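Local coordinates for blue (Type 1) copper domain protein (Nitrosopumilus maritimus, PDB 5FC9) that binds a mononuclear type 1 copper ion in an open, purple cupredoxin site and probably transfers electrons, at residues I5-Y11 against N36-H42; L22-V28 against V89-S95. All blocks are in the same frame, centred on the assembly; numbering follows the deposited sequence.

In the fold
Contact 1 (Ile5-Tyr11 with Asn36-His42) and contact 2 (Leu22-Val28 with Val89-Ser95) lie on opposite sides of the chain's centre. Their centres are about 19 Å apart, and their nearest atoms stay about 7 Å from each other. The segments alternate along the chain, 5-11, 22-28, 36-42 and then 89-95, so the two contacts interlock in sequence. Each joins parallel neighbours in a different sheet of the cupredoxin sandwich: strand 3-6 beside strand 30-36 in one, strand 23-26 beside strand 89-94 in the other. Contact 1 continues into the loops at the copper end and supplies the ligand His42. Contact 2 closes the edge of the second sheet and runs to the C-terminus.

Contact 1 of 2, residues I5-Y11 against N36-H42; sequences IIPNGNY and NDDSVPH. With CU (copper (II) ion), chain E.
Asp38 turns its carboxylate into the turn of Pro7-Asn10, a type II beta turn, and both oxygens are used. Gly9 N bonds to Asp38 OD1 at 2.9 Å from above the carboxylate plane. Ser39 N reaches the same oxygen from the opposite face. Asp38 OD2 takes His42 NE2 at 2.8 Å on its anti side, with the bond nearly straight and close to the ring plane. Tyr11 N adds a weak bond to OD2. With CG between the backbone N and the carbonyl carbon (chi1 62°), the Tyr11 ring lies beside this carboxylate, almost coplanar with it at 15°, and presents its edge. Tyr11 CB packs on Val40 CG2. The Tyr11 hydroxyl bonds to Ser39 of the second subunit.

Over one face of the His42 ring sits Ile6 CG2, a CH-pi contact 3.9 Å from the centroid. Asn10 stands steeply to this ring, amide and ring planes 79° apart, with OD1 3.1 Å from His42 CE1. Asn10 ND2 bonds to Gly17 O. Just before the turn, at the end of strand 3-6, Asp37 N bonds to Ile6 O at 2.8 Å. Asn36 OD1 accepts from Asp38 N in an Asx turn.

With an alanine here in place of Asp38, His42 NE2, Gly9 N and Ser39 N would probably lose their shared acceptor group, and the imidazole could turn more easily. His42 ND1 binds copper at 2.0 Å, beside Cys82 and His85. A water completes the site and donates to Asn10 OD1. The carboxylate is therefore a second-shell group that orients the ligand ring and may make it a stronger donor to the metal.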
# COMPACT_ATOMS: atom_id res chain seq x y z
N ILE A 5 9.89 -17.57 10.54
CA ILE A 5 10.56 -17.44 9.26
C ILE A 5 10.27 -16.07 8.64
O ILE A 5 9.12 -15.63 8.64
CB ILE A 5 10.10 -18.51 8.27
CG1 ILE A 5 10.40 -19.91 8.83
CG2 ILE A 5 10.77 -18.30 6.91
CD1 ILE A 5 10.07 -21.02 7.88
N ILE A 6 11.31 -15.40 8.17
CA ILE A 6 11.14 -14.22 7.32
C ILE A 6 11.15 -14.72 5.88
O ILE A 6 12.18 -15.15 5.37
CB ILE A 6 12.25 -13.16 7.54
CG1 ILE A 6 12.47 -12.89 9.03
CG2 ILE A 6 11.90 -11.88 6.81
CD1 ILE A 6 13.68 -12.00 9.30
N PRO A 7 9.98 -14.69 5.21
CA PRO A 7 9.94 -15.37 3.91
C PRO A 7 10.45 -14.52 2.76
O PRO A 7 10.60 -13.30 2.86
CB PRO A 7 8.45 -15.66 3.73
CG PRO A 7 7.78 -14.49 4.41
CD PRO A 7 8.65 -14.24 5.64
N ASN A 8 10.73 -15.20 1.65
CA ASN A 8 10.99 -14.49 0.42
C ASN A 8 9.82 -13.57 0.13
O ASN A 8 8.66 -13.98 0.22
CB ASN A 8 11.20 -15.46 -0.73
CG ASN A 8 11.53 -14.74 -2.03
OD1 ASN A 8 10.64 -14.43 -2.81
ND2 ASN A 8 12.80 -14.46 -2.24
N GLY A 9 10.13 -12.32 -0.20
CA GLY A 9 9.09 -11.35 -0.49
C GLY A 9 8.66 -10.50 0.69
O GLY A 9 7.76 -9.67 0.56
N ASN A 10 9.28 -10.72 1.84
CA ASN A 10 9.00 -9.90 3.01
C ASN A 10 9.34 -8.42 2.77
O ASN A 10 8.76 -7.52 3.40
CB ASN A 10 9.77 -10.47 4.22
CG ASN A 10 9.51 -9.69 5.51
OD1 ASN A 10 10.31 -8.82 5.88
ND2 ASN A 10 8.39 -9.98 6.17
N TYR A 11 10.26 -8.14 1.85
CA TYR A 11 10.58 -6.75 1.52
C TYR A 11 9.44 -6.01 0.80
O TYR A 11 9.47 -4.79 0.69
CB TYR A 11 11.84 -6.68 0.64
CG TYR A 11 11.70 -7.38 -0.69
CD1 TYR A 11 12.08 -8.71 -0.84
CD2 TYR A 11 11.18 -6.72 -1.80
CE1 TYR A 11 11.94 -9.36 -2.05
CE2 TYR A 11 11.05 -7.36 -3.02
CZ TYR A 11 11.43 -8.69 -3.13
OH TYR A 11 11.31 -9.34 -4.34
N ASN A 36 16.23 -15.68 8.28
CA ASN A 36 15.97 -14.88 7.09
C ASN A 36 16.01 -15.72 5.81
O ASN A 36 17.09 -16.05 5.33
CB ASN A 36 16.96 -13.72 6.98
CG ASN A 36 16.63 -12.78 5.82
OD1 ASN A 36 15.55 -12.89 5.25
ND2 ASN A 36 17.54 -11.87 5.48
N ASP A 37 14.85 -16.04 5.27
CA ASP A 37 14.76 -16.80 4.02
C ASP A 37 14.60 -15.86 2.82
O ASP A 37 14.54 -16.32 1.68
CB ASP A 37 13.60 -17.78 4.05
CG ASP A 37 13.93 -19.06 4.78
OD1 ASP A 37 15.11 -19.28 5.14
OD2 ASP A 37 13.00 -19.87 4.98
N ASP A 38 14.54 -14.56 3.09
CA ASP A 38 14.35 -13.57 2.04
C ASP A 38 15.67 -13.28 1.31
O ASP A 38 16.75 -13.65 1.78
CB ASP A 38 13.78 -12.28 2.64
CG ASP A 38 12.98 -11.46 1.65
OD1 ASP A 38 12.92 -11.83 0.45
OD2 ASP A 38 12.44 -10.42 2.07
N SER A 39 15.58 -12.61 0.17
CA SER A 39 16.73 -12.30 -0.66
C SER A 39 17.36 -10.94 -0.41
O SER A 39 18.17 -10.47 -1.22
CB SER A 39 16.34 -12.40 -2.14
OG SER A 39 15.31 -11.45 -2.42
N VAL A 40 16.96 -10.29 0.68
CA VAL A 40 17.55 -9.02 1.10
C VAL A 40 17.83 -9.07 2.60
O VAL A 40 17.25 -9.90 3.30
CB VAL A 40 16.65 -7.80 0.78
CG1 VAL A 40 16.36 -7.71 -0.73
CG2 VAL A 40 15.36 -7.84 1.59
N PRO A 41 18.70 -8.18 3.10
CA PRO A 41 18.92 -8.18 4.56
C PRO A 41 17.69 -7.76 5.35
O PRO A 41 16.87 -6.97 4.87
CB PRO A 41 20.04 -7.15 4.74
CG PRO A 41 20.69 -7.02 3.41
CD PRO A 41 19.61 -7.25 2.41
N HIS A 42 17.57 -8.31 6.56
CA HIS A 42 16.52 -7.94 7.49
C HIS A 42 17.12 -7.83 8.86
O HIS A 42 18.23 -8.27 9.08
CB HIS A 42 15.40 -8.98 7.50
CG HIS A 42 14.57 -8.97 6.25
ND1 HIS A 42 13.74 -7.92 5.92
CD2 HIS A 42 14.44 -9.88 5.26
CE1 HIS A 42 13.14 -8.18 4.78
NE2 HIS A 42 13.54 -9.36 4.36
CU CU E . 13.16 -6.26 6.83
O HOH W 1 14.88 -15.82 -0.95
O HOH W 2 11.23 -7.15 7.55

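Contact 2 of 2, residues L22-V28 against V89-S95; sequences LNLEIPV and VGLVTVS
Backbone bonds pair Leu22-Val28 with Val89-Ser95 in parallel register. Leu91 N gives to Leu22 O at 2.9 Å, and Leu24 N gives to Leu91 O. Thr93 N gives to Leu24 O at 2.8 Å, and Ile26 N gives to Thr93 O. Ser95 N closes the ladder on Ile26 O. The CA hydrogens of Asn23, Val92, Glu25 and Val94 add C-H...O contacts to the same carbonyl oxygens, those of Leu91, Leu24, Thr93 and Ile26. Past the last rung, the C-terminal carboxylate accepts from the chain: Val28 N reaches Ser95 OXT at 3.0 Å. At the end nearer the copper, a methyl meets a carbonyl: Leu22 CD1 touches Val89 O at 3.4 Å.

This is the edge of one sheet of the cupredoxin beta sandwich. Strand 23-26 is outermost, and strand 89-94 lies between it and strand 76-81. The two strand axes pass 4.6 Å apart at 12°.

One polar side-chain bond crosses the pair. Thr93 OG1 donates to Asn23 OD1 at 2.6 Å, in the carbonyl plane and on a lone pair. The C=O...OG1 angle is 116°. Asn23 CG is anti to the backbone N (chi1 179°), which carries the amide over toward the neighbouring strand, where OD1 also lies against Leu91 CB. This face, with Asn23, Leu91 and Thr93, packs on Asn23 and Glu25 of the third subunit.

Apolar contacts line the other face. The Ile26 side chain runs across to the neighbouring strand, and its CD1 meets both Val92 CG1 and Val94 CG2 at 3.8 Å. Phe72 of strand 67-72, in the opposing sheet, touches all three residues, and Trp34 packs on Val92. Farther along, Val94 CG1 rests on Val28 CA at 3.6 Å.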
# COMPACT_ATOMS: atom_id res chain seq x y z
N LEU A 22 2.94 -14.93 12.28
CA LEU A 22 2.92 -13.52 12.60
C LEU A 22 2.81 -13.30 14.11
O LEU A 22 3.29 -12.29 14.63
CB LEU A 22 1.77 -12.84 11.86
CG LEU A 22 1.76 -11.32 11.82
CD1 LEU A 22 3.06 -10.80 11.25
CD2 LEU A 22 0.58 -10.88 10.98
N ASN A 23 2.17 -14.24 14.80
CA ASN A 23 2.18 -14.27 16.26
C ASN A 23 2.65 -15.65 16.69
O ASN A 23 1.95 -16.63 16.45
CB ASN A 23 0.81 -13.98 16.87
CG ASN A 23 0.82 -14.04 18.39
OD1 ASN A 23 1.80 -13.64 19.03
ND2 ASN A 23 -0.26 -14.54 18.99
N LEU A 24 3.83 -15.71 17.29
CA LEU A 24 4.37 -16.98 17.77
C LEU A 24 3.99 -17.15 19.23
O LEU A 24 4.39 -16.34 20.06
CB LEU A 24 5.89 -17.01 17.61
CG LEU A 24 6.56 -18.28 18.16
CD1 LEU A 24 6.26 -19.46 17.26
CD2 LEU A 24 8.07 -18.09 18.35
N GLU A 25 3.18 -18.17 19.53
CA GLU A 25 2.80 -18.48 20.91
C GLU A 25 3.75 -19.52 21.51
O GLU A 25 3.88 -20.62 20.99
CB GLU A 25 1.36 -18.97 20.97
CG GLU A 25 0.35 -17.90 20.58
CD GLU A 25 -1.05 -18.44 20.38
OE1 GLU A 25 -1.21 -19.44 19.66
OE2 GLU A 25 -2.00 -17.85 20.95
N ILE A 26 4.39 -19.15 22.61
CA ILE A 26 5.37 -20.03 23.26
C ILE A 26 5.22 -20.00 24.77
O ILE A 26 4.80 -18.99 25.34
CB ILE A 26 6.83 -19.63 22.92
CG1 ILE A 26 7.06 -18.14 23.22
CG2 ILE A 26 7.17 -19.96 21.48
CD1 ILE A 26 8.49 -17.76 23.40
N PRO A 27 5.57 -21.11 25.44
CA PRO A 27 5.68 -21.08 26.90
C PRO A 27 6.94 -20.34 27.34
O PRO A 27 7.91 -20.26 26.59
CB PRO A 27 5.74 -22.56 27.28
CG PRO A 27 6.28 -23.24 26.07
CD PRO A 27 5.76 -22.46 24.89
N VAL A 28 6.91 -19.80 28.56
CA VAL A 28 8.02 -19.03 29.10
C VAL A 28 9.30 -19.87 29.17
O VAL A 28 9.25 -21.07 29.41
CB VAL A 28 7.64 -18.49 30.51
CG1 VAL A 28 7.21 -19.63 31.42
CG2 VAL A 28 8.78 -17.71 31.11
N VAL A 89 5.69 -5.90 11.05
CA VAL A 89 5.65 -5.99 12.51
C VAL A 89 5.02 -7.31 12.94
O VAL A 89 3.96 -7.70 12.43
CB VAL A 89 4.89 -4.80 13.12
CG1 VAL A 89 5.59 -3.50 12.79
CG2 VAL A 89 3.44 -4.74 12.62
N GLY A 90 5.68 -8.01 13.87
CA GLY A 90 5.17 -9.27 14.36
C GLY A 90 5.10 -9.31 15.87
O GLY A 90 5.45 -8.34 16.54
N LEU A 91 4.64 -10.44 16.39
CA LEU A 91 4.46 -10.65 17.82
C LEU A 91 5.07 -11.95 18.29
O LEU A 91 5.06 -12.96 17.58
CB LEU A 91 2.98 -10.66 18.19
CG LEU A 91 2.14 -9.45 17.79
CD1 LEU A 91 0.71 -9.75 18.12
CD2 LEU A 91 2.61 -8.28 18.59
N VAL A 92 5.57 -11.94 19.52
CA VAL A 92 5.84 -13.15 20.27
C VAL A 92 5.00 -13.08 21.54
O VAL A 92 5.11 -12.13 22.31
CB VAL A 92 7.33 -13.30 20.64
CG1 VAL A 92 7.56 -14.57 21.46
CG2 VAL A 92 8.20 -13.30 19.39
N THR A 93 4.14 -14.07 21.73
CA THR A 93 3.24 -14.09 22.87
C THR A 93 3.67 -15.20 23.81
O THR A 93 3.55 -16.38 23.49
CB THR A 93 1.78 -14.28 22.44
OG1 THR A 93 1.40 -13.18 21.60
CG2 THR A 93 0.87 -14.32 23.66
N VAL A 94 4.18 -14.79 24.97
CA VAL A 94 4.75 -15.69 25.95
C VAL A 94 3.80 -15.86 27.13
O VAL A 94 3.39 -14.88 27.76
CB VAL A 94 6.10 -15.17 26.45
CG1 VAL A 94 6.77 -16.21 27.32
CG2 VAL A 94 6.99 -14.80 25.26
N SER A 95 3.44 -17.11 27.43
CA SER A 95 2.55 -17.38 28.55
C SER A 95 3.11 -18.45 29.48
O SER A 95 2.66 -18.58 30.62
CB SER A 95 1.17 -17.79 28.03
OG SER A 95 1.26 -18.86 27.11
OXT SER A 95 4.02 -19.20 29.14